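Local coordinates for salicylic acid-binding protein 2 (Nicotiana tabacum, PDB 1XKL) that hydrolyses methyl salicylate to salicylate and methanol, releasing the active defence hormone that switches on systemic acquired resistance in tobacco, at residues A101-A105 / A106-D110; Y139-P142 / E143-L146; M183-L186 / S187-Y191; K247-A250 / S251-I255. All blocks are in the same frame, centred on the assembly; numbering follows the deposited sequence.

In the fold
All four contacts are local and follow one another along the chain of an alpha/beta hydrolase. Interaction 1 is the most central, at the end of strand 98-104 in the parallel sheet and in the loop after it, whose Phe107 borders the bound ligand. Interaction 4, on helix 245-258, packs against that strand, with Val102 CG2 and Ile255 CD1 3.5 Å apart; the two centres are about 16 Å apart. Beyond the sheet, interaction 2 (the hairpin tip between strands 135-138 and 147-150) and interaction 3 (the end of helix 183-188) touch through Pro145 and Glu184. Centres of interactions 2 and 4 lie about 42 Å apart. Interaction 1 thus passes beside catalytic residues and ligand, while the others lie further from the chain's centre.

Interaction 1 of 4, residues A101-A105 / A106-D110. With STH (2-amino-4H-1,3-benzoxathiin-4-ol), chain E.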
# COMPACT_ATOMS: atom_id res chain seq x y z
N ALA A 101 -27.18 37.66 8.99
CA ALA A 101 -26.73 36.32 8.69
C ALA A 101 -27.26 35.95 7.32
O ALA A 101 -28.46 36.03 7.07
CB ALA A 101 -27.26 35.34 9.75
N VAL A 102 -26.36 35.56 6.42
CA VAL A 102 -26.75 35.20 5.07
C VAL A 102 -26.64 33.70 4.87
O VAL A 102 -25.59 33.09 5.13
CB VAL A 102 -25.84 35.92 4.04
CG1 VAL A 102 -26.32 35.64 2.62
CG2 VAL A 102 -25.84 37.42 4.31
N PHE A 103 -27.73 33.10 4.41
CA PHE A 103 -27.79 31.67 4.16
C PHE A 103 -27.82 31.40 2.67
O PHE A 103 -28.84 31.56 2.01
CB PHE A 103 -29.03 31.05 4.85
CG PHE A 103 -29.03 31.18 6.35
CD1 PHE A 103 -29.39 32.38 6.96
CD2 PHE A 103 -28.60 30.12 7.15
CE1 PHE A 103 -29.34 32.51 8.35
CE2 PHE A 103 -28.54 30.25 8.54
CZ PHE A 103 -28.91 31.44 9.14
N LEU A 104 -26.67 31.00 2.14
CA LEU A 104 -26.53 30.72 0.71
C LEU A 104 -26.83 29.24 0.47
O LEU A 104 -26.04 28.38 0.85
CB LEU A 104 -25.11 31.04 0.25
CG LEU A 104 -24.74 30.66 -1.18
CD1 LEU A 104 -25.56 31.48 -2.18
CD2 LEU A 104 -23.24 30.92 -1.38
N ALA A 105 -27.98 28.97 -0.15
CA ALA A 105 -28.40 27.60 -0.43
C ALA A 105 -27.97 26.73 0.74
O ALA A 105 -27.39 25.67 0.57
CB ALA A 105 -27.75 27.11 -1.72
N ALA A 106 -28.28 27.22 1.94
CA ALA A 106 -27.93 26.56 3.18
C ALA A 106 -29.10 25.94 3.92
O ALA A 106 -30.26 25.99 3.48
CB ALA A 106 -27.25 27.57 4.09
N PHE A 107 -28.77 25.34 5.06
CA PHE A 107 -29.76 24.76 5.95
C PHE A 107 -29.92 25.86 6.98
O PHE A 107 -28.95 26.23 7.65
CB PHE A 107 -29.25 23.49 6.61
CG PHE A 107 -29.23 22.30 5.70
CD1 PHE A 107 -28.05 21.60 5.47
CD2 PHE A 107 -30.40 21.86 5.07
CE1 PHE A 107 -28.03 20.49 4.64
CE2 PHE A 107 -30.39 20.75 4.24
CZ PHE A 107 -29.20 20.06 4.02
N MSE A 108 -31.12 26.39 7.10
CA MSE A 108 -31.41 27.46 8.04
C MSE A 108 -32.33 26.93 9.13
O MSE A 108 -33.49 26.63 8.87
CB MSE A 108 -32.06 28.63 7.30
CG MSE A 108 -32.33 29.85 8.14
SE MSE A 108 -33.12 31.22 7.08
CE MSE A 108 -34.76 30.28 6.61
N PRO A 109 -31.82 26.83 10.37
CA PRO A 109 -32.58 26.34 11.53
C PRO A 109 -33.56 27.36 12.08
O PRO A 109 -33.65 28.48 11.58
CB PRO A 109 -31.50 26.03 12.57
CG PRO A 109 -30.17 26.38 11.89
CD PRO A 109 -30.51 27.33 10.80
N ASP A 110 -34.27 26.96 13.13
CA ASP A 110 -35.20 27.84 13.84
C ASP A 110 -35.04 27.55 15.32
O ASP A 110 -34.15 26.79 15.72
CB ASP A 110 -36.66 27.66 13.36
CG ASP A 110 -37.28 26.30 13.71
OD1 ASP A 110 -38.38 26.04 13.20
OD2 ASP A 110 -36.71 25.50 14.49
C8 STH E . -24.39 19.71 3.22
O8 STH E . -24.68 19.35 4.49
C1 STH E . -25.15 19.17 2.05
C2 STH E . -24.78 19.60 0.68
C3 STH E . -25.51 19.09 -0.43
C4 STH E . -26.57 18.15 -0.23
C5 STH E . -26.93 17.73 1.09
C6 STH E . -26.22 18.22 2.21
C7 STH E . -23.26 21.30 1.54
O2 STH E . -23.74 20.54 0.44
N7 STH E . -21.95 21.66 1.26
S7 STH E . -23.35 20.63 3.01
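Phe103 and Met108, a selenomethionine here, meet where strand 98-104 of the alpha/beta hydrolase sheet gives way to the loop beside the active site, and their Met-aromatic contact ties the strand end to that loop. The two side chains cross at about a right angle. Met108 CG sits 3.7 Å from the centroid of the Phe103 ring, almost on the ring normal, as a CH-pi contact. The SE atom lies over the same face but off centre, 4.2 Å from the centroid and closest to CD1. Met108 can lie across the ring in this way because its CG is anti to the backbone N (chi1 -176°), which carries the chain over the face before it bends at chi3.

Two further apolar contacts involve Phe103. Ala106 CB approaches near the ring plane, 4.0 Å from Phe103 CB, while Pro109 CD comes obliquely to CE2. Every residue that takes part is buried.

Polar partners from outside hold the loop backbone: Ala106 O accepts hydrogen bonds from Tyr204 OH and Gln221 NE2, and Met108 N donates to Gln221 OE1. One residue back, the side chain of Ala105 touches Asp210 of the charge relay system.

The ligand meets the loop through Phe107, a residue of its pocket, whose ring also makes an edge-to-face contact with Tyr122. The hydroxyl of 2-amino-4H-1,3-benzoxathiin-4-ol comes to the ring edge, in the plane, with its O8 3.5 Å from Phe107 CE1.

Interaction 2 of 4, residues Y139-P142 / E143-L146; sequences YGSP and EEPL
The chain reverses here in the loop of a beta hairpin joining strands 135-138 and 147-150, and Tyr139 and Leu146 face each other at its base. The backbone N of Tyr139 donates to Leu146 O over 2.9 Å in a nearly straight bond (163°), the donor standing above the carbonyl plane. Gly140 N adds a weak bond to the same oxygen. At the far end, a type I beta turn from Ser141 to Glu144 is closed by Glu144 N, which donates to Ser141 O at 2.8 Å. Between these two closures a water takes the place of a direct backbone bond: it donates to Gly140 O at 2.6 Å and accepts from Leu146 N at 3.0 Å.

Side chains also meet at the base of the loop. Leu146 CB lies over the centre of one face of the Tyr139 ring, 3.8 Å from the centroid, as a CH-pi contact, and its CD1 reaches ring atom CE2 at 3.7 Å. Tyr139 holds its ring over this leucine with chi1 at 67°, CG lying between the backbone N and the carbonyl carbon. At Gly140 the two arms come close: its CA is 3.2 Å from Glu144 O, in a CA-H...O contact. Nearer the tip, Ser141 OG rests alongside Glu144 CB.

The loop is at the surface, about 25 Å from the chain's centre. Tyr139 OH hydrogen-bonds to Leu52 O and Leu146 packs on Arg53, so the hairpin base rests on the loop preceding helix 55-67.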
# COMPACT_ATOMS: atom_id res chain seq x y z
N TYR A 139 -19.19 5.81 12.93
CA TYR A 139 -17.93 5.89 13.66
C TYR A 139 -18.20 6.10 15.14
O TYR A 139 -17.28 6.37 15.91
CB TYR A 139 -17.04 7.01 13.10
CG TYR A 139 -17.54 8.42 13.31
CD1 TYR A 139 -18.38 9.04 12.38
CD2 TYR A 139 -17.14 9.16 14.42
CE1 TYR A 139 -18.80 10.36 12.55
CE2 TYR A 139 -17.55 10.47 14.61
CZ TYR A 139 -18.38 11.07 13.67
OH TYR A 139 -18.77 12.38 13.86
N GLY A 140 -19.46 5.95 15.53
CA GLY A 140 -19.82 6.11 16.92
C GLY A 140 -19.99 4.77 17.60
O GLY A 140 -20.36 3.78 16.96
N SER A 141 -19.72 4.71 18.91
CA SER A 141 -19.86 3.46 19.63
C SER A 141 -21.33 3.03 19.63
O SER A 141 -22.23 3.85 19.40
CB SER A 141 -19.34 3.60 21.07
OG SER A 141 -20.01 4.63 21.78
N PRO A 142 -21.59 1.74 19.89
CA PRO A 142 -22.96 1.21 19.92
C PRO A 142 -23.98 1.98 20.76
O PRO A 142 -25.16 2.03 20.39
CB PRO A 142 -22.75 -0.23 20.41
CG PRO A 142 -21.47 -0.15 21.21
CD PRO A 142 -20.62 0.72 20.32
N GLU A 143 -23.55 2.58 21.87
CA GLU A 143 -24.48 3.33 22.73
C GLU A 143 -24.45 4.82 22.41
O GLU A 143 -25.22 5.61 22.96
CB GLU A 143 -24.12 3.10 24.21
CG GLU A 143 -25.32 3.13 25.17
CD GLU A 143 -26.36 2.06 24.84
OE1 GLU A 143 -27.18 2.29 23.91
OE2 GLU A 143 -26.35 0.99 25.49
N GLU A 144 -23.53 5.21 21.53
CA GLU A 144 -23.38 6.60 21.11
C GLU A 144 -23.22 6.61 19.59
O GLU A 144 -22.11 6.65 19.07
CB GLU A 144 -22.14 7.23 21.76
CG GLU A 144 -22.35 7.68 23.20
CD GLU A 144 -23.24 8.90 23.31
OE1 GLU A 144 -22.78 9.93 23.86
OE2 GLU A 144 -24.40 8.83 22.84
N PRO A 145 -24.35 6.55 18.86
CA PRO A 145 -24.34 6.55 17.39
C PRO A 145 -23.81 7.83 16.75
O PRO A 145 -24.17 8.94 17.15
CB PRO A 145 -25.80 6.29 17.04
CG PRO A 145 -26.54 6.89 18.19
CD PRO A 145 -25.72 6.44 19.37
N LEU A 146 -22.94 7.67 15.75
CA LEU A 146 -22.36 8.79 15.01
C LEU A 146 -22.14 8.34 13.57
O LEU A 146 -21.67 7.23 13.33
CB LEU A 146 -21.03 9.22 15.63
CG LEU A 146 -21.10 9.85 17.03
CD1 LEU A 146 -19.69 10.04 17.56
CD2 LEU A 146 -21.84 11.17 16.98
O HOH W 1 -22.31 4.78 15.56

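Interaction 3 of 4, residues M183-L186 / S187-Y191; sequences MEDL and SKAKY
Asp185 and Tyr191 are joined by a short hydrogen bond, the tyrosine OH donating to OD2 at 2.7 Å through the oxygen's syn lone pair. OD2 lies in the plane of the ring at its edge, while the carboxylate is turned 67° from that plane. The same oxygen also accepts from Leu55 N at the start of helix 55-67, and these two donors would fix the carboxylate's rotation.

Ser187 grips the preceding turn twice. Its OG donates to Glu184 O at 2.7 Å and its N to the same carbonyl at 3.2 Å, both from one face of the carbonyl plane. A chi1 of 66° brings the hydroxyl back over the helix backbone to make this bond. Lys188 N then donates to Asp185 O at 3.3 Å. Glu184 OE1 and Lys188 NZ form only a long salt bridge of 4.0 Å; the carboxylate oxygen is closer to the lysine CE.

Packing completes the contact: Leu186 CD2 touches Tyr191 CE2 at the ring edge, 3.7 Å away, and Leu186 also leans on Leu119 of helix 117-124. Bonds between residues three apart, Ser187 to Glu184 and Lys188 to Asp185, stand beside weak four-apart bonds, Ser187 N to Met183 O and Ala189 N to Asp185 O, as is usual in the last turn of a helix.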
# COMPACT_ATOMS: atom_id res chain seq x y z
N MSE A 183 -26.65 14.55 12.88
CA MSE A 183 -28.05 14.26 13.16
C MSE A 183 -28.24 13.87 14.62
O MSE A 183 -29.09 14.43 15.32
CB MSE A 183 -28.53 13.10 12.29
CG MSE A 183 -28.38 13.31 10.79
SE MSE A 183 -29.68 14.53 10.06
CE MSE A 183 -31.08 13.27 9.65
N GLU A 184 -27.46 12.90 15.08
CA GLU A 184 -27.54 12.41 16.45
C GLU A 184 -27.51 13.55 17.47
O GLU A 184 -28.43 13.70 18.27
CB GLU A 184 -26.40 11.43 16.74
CG GLU A 184 -26.44 10.86 18.15
CD GLU A 184 -27.69 10.02 18.40
OE1 GLU A 184 -28.05 9.83 19.58
OE2 GLU A 184 -28.31 9.57 17.41
N ASP A 185 -26.43 14.33 17.45
CA ASP A 185 -26.28 15.45 18.37
C ASP A 185 -27.43 16.45 18.24
O ASP A 185 -27.99 16.89 19.24
CB ASP A 185 -24.95 16.17 18.10
CG ASP A 185 -24.82 17.46 18.89
OD1 ASP A 185 -24.94 17.42 20.13
OD2 ASP A 185 -24.60 18.52 18.27
N LEU A 186 -27.78 16.79 17.01
CA LEU A 186 -28.83 17.77 16.76
C LEU A 186 -30.25 17.34 17.16
O LEU A 186 -31.13 18.18 17.32
CB LEU A 186 -28.82 18.18 15.28
CG LEU A 186 -27.57 18.96 14.85
CD1 LEU A 186 -27.60 19.23 13.36
CD2 LEU A 186 -27.50 20.28 15.62
N SER A 187 -30.46 16.03 17.32
CA SER A 187 -31.78 15.53 17.70
C SER A 187 -32.01 15.55 19.21
O SER A 187 -33.15 15.49 19.66
CB SER A 187 -31.97 14.11 17.17
OG SER A 187 -31.09 13.20 17.81
N LYS A 188 -30.94 15.66 19.98
CA LYS A 188 -31.07 15.67 21.43
C LYS A 188 -30.46 16.90 22.09
O LYS A 188 -30.49 17.04 23.31
CB LYS A 188 -30.43 14.40 22.02
CG LYS A 188 -29.05 14.09 21.45
CD LYS A 188 -28.44 12.85 22.09
CE LYS A 188 -29.16 11.57 21.69
NZ LYS A 188 -30.55 11.46 22.24
N ALA A 189 -29.91 17.79 21.27
CA ALA A 189 -29.32 19.02 21.79
C ALA A 189 -30.04 20.24 21.24
O ALA A 189 -30.04 20.47 20.03
CB ALA A 189 -27.83 19.07 21.43
N LYS A 190 -30.66 21.02 22.12
CA LYS A 190 -31.37 22.23 21.72
C LYS A 190 -30.37 23.38 21.77
O LYS A 190 -29.86 23.73 22.83
CB LYS A 190 -32.53 22.51 22.66
CG LYS A 190 -33.53 23.54 22.14
CD LYS A 190 -34.22 23.03 20.88
CE LYS A 190 -35.29 24.01 20.43
NZ LYS A 190 -34.68 25.36 20.22
N TYR A 191 -30.10 23.97 20.61
CA TYR A 191 -29.12 25.04 20.51
C TYR A 191 -29.61 26.49 20.39
O TYR A 191 -29.19 27.37 21.15
CB TYR A 191 -28.20 24.77 19.32
CG TYR A 191 -27.20 23.65 19.51
CD1 TYR A 191 -26.14 23.79 20.41
CD2 TYR A 191 -27.25 22.50 18.73
CE1 TYR A 191 -25.16 22.80 20.52
CE2 TYR A 191 -26.27 21.51 18.83
CZ TYR A 191 -25.23 21.67 19.72
OH TYR A 191 -24.24 20.71 19.77

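Interaction 4 of 4, residues K247-A250 / S251-I255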
# COMPACT_ATOMS: atom_id res chain seq x y z
N LYS A 247 -22.02 37.59 -9.23
CA LYS A 247 -23.42 37.83 -8.86
C LYS A 247 -23.58 37.73 -7.35
O LYS A 247 -24.27 38.55 -6.73
CB LYS A 247 -24.36 36.83 -9.55
CG LYS A 247 -24.63 37.16 -11.00
CD LYS A 247 -25.54 36.13 -11.63
CE LYS A 247 -25.72 36.40 -13.12
NZ LYS A 247 -26.53 35.35 -13.79
N LEU A 248 -22.93 36.74 -6.75
CA LEU A 248 -22.98 36.53 -5.31
C LEU A 248 -22.35 37.72 -4.58
O LEU A 248 -22.86 38.19 -3.56
CB LEU A 248 -22.24 35.25 -4.92
CG LEU A 248 -22.72 34.45 -3.70
CD1 LEU A 248 -21.63 33.46 -3.30
CD2 LEU A 248 -23.07 35.36 -2.54
N CYS A 249 -21.22 38.20 -5.10
CA CYS A 249 -20.55 39.33 -4.48
C CYS A 249 -21.45 40.56 -4.48
O CYS A 249 -21.56 41.26 -3.47
CB CYS A 249 -19.24 39.65 -5.21
SG CYS A 249 -18.35 41.11 -4.58
N ALA A 250 -22.10 40.83 -5.60
CA ALA A 250 -22.98 41.99 -5.69
C ALA A 250 -24.11 41.88 -4.66
O ALA A 250 -24.46 42.86 -4.00
CB ALA A 250 -23.55 42.12 -7.10
N SER A 251 -24.65 40.67 -4.50
CA SER A 251 -25.73 40.44 -3.54
C SER A 251 -25.23 40.69 -2.12
O SER A 251 -25.91 41.32 -1.31
CB SER A 251 -26.26 39.01 -3.67
OG SER A 251 -26.76 38.77 -4.97
N LEU A 252 -24.03 40.20 -1.80
CA LEU A 252 -23.48 40.40 -0.47
C LEU A 252 -23.18 41.86 -0.19
O LEU A 252 -23.41 42.35 0.92
CB LEU A 252 -22.21 39.56 -0.27
CG LEU A 252 -22.44 38.05 -0.22
CD1 LEU A 252 -21.11 37.32 -0.02
CD2 LEU A 252 -23.40 37.72 0.91
N LEU A 253 -22.65 42.57 -1.18
CA LEU A 253 -22.34 43.98 -0.97
C LEU A 253 -23.63 44.76 -0.74
O LEU A 253 -23.66 45.72 0.02
CB LEU A 253 -21.58 44.55 -2.18
CG LEU A 253 -20.21 43.92 -2.46
CD1 LEU A 253 -19.56 44.64 -3.63
CD2 LEU A 253 -19.32 44.00 -1.23
N GLU A 254 -24.70 44.31 -1.39
CA GLU A 254 -25.99 44.96 -1.23
C GLU A 254 -26.53 44.78 0.18
O GLU A 254 -26.98 45.74 0.81
CB GLU A 254 -26.99 44.38 -2.22
CG GLU A 254 -28.37 45.00 -2.17
CD GLU A 254 -29.26 44.47 -3.26
OE1 GLU A 254 -30.15 43.65 -2.96
OE2 GLU A 254 -29.05 44.86 -4.43
N ILE A 255 -26.48 43.56 0.69
CA ILE A 255 -26.99 43.35 2.04
C ILE A 255 -26.07 44.05 3.03
O ILE A 255 -26.53 44.57 4.05
CB ILE A 255 -27.13 41.83 2.37
CG1 ILE A 255 -25.79 41.25 2.81
CG2 ILE A 255 -27.65 41.06 1.17
CD1 ILE A 255 -25.77 40.95 4.27
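Ser251 turns back on Lys247 with both its backbone N and its side chain. N and OG each lie 3.1 Å from Lys247 O and donate to it from opposite faces of the carbonyl plane, so one oxygen is held by two bonds. The hydroxyl reaches this carbonyl because OG is anti to its own carbonyl carbon (chi1 -59°), which points it back along the helix.

Leu252 follows, with N donating to Leu248 O at 2.9 Å. Their side chains slant across one another, Leu248 CD2 lying 3.6 Å from Leu252 CG and nearly as close to its CD1. This is the buried face of helix 245-258, the C-terminal helix of the alpha/beta hydrolase fold, which packs on the parallel sheet: Leu248 meets Leu104, and Leu252 meets Val102 and Val78.

Leu253 N donates to Cys249 O at 2.9 Å. Cys249 SG lies 3.9 Å from Leu253 CD1, and the pair packs toward helix 23-29, where Leu23 and Leu26 touch the cysteine and Leu27 the leucine. Leu253 is itself a salicylate-binding residue.

Glu254 N continues the helical pattern, donating to Ala250 O at 3.0 Å, while its side chain is extended beyond CG. Ile255 N bonds to Ser251 O at 3.1 Å, and its side chain turns to the sheet, touching Val102 and Ile76.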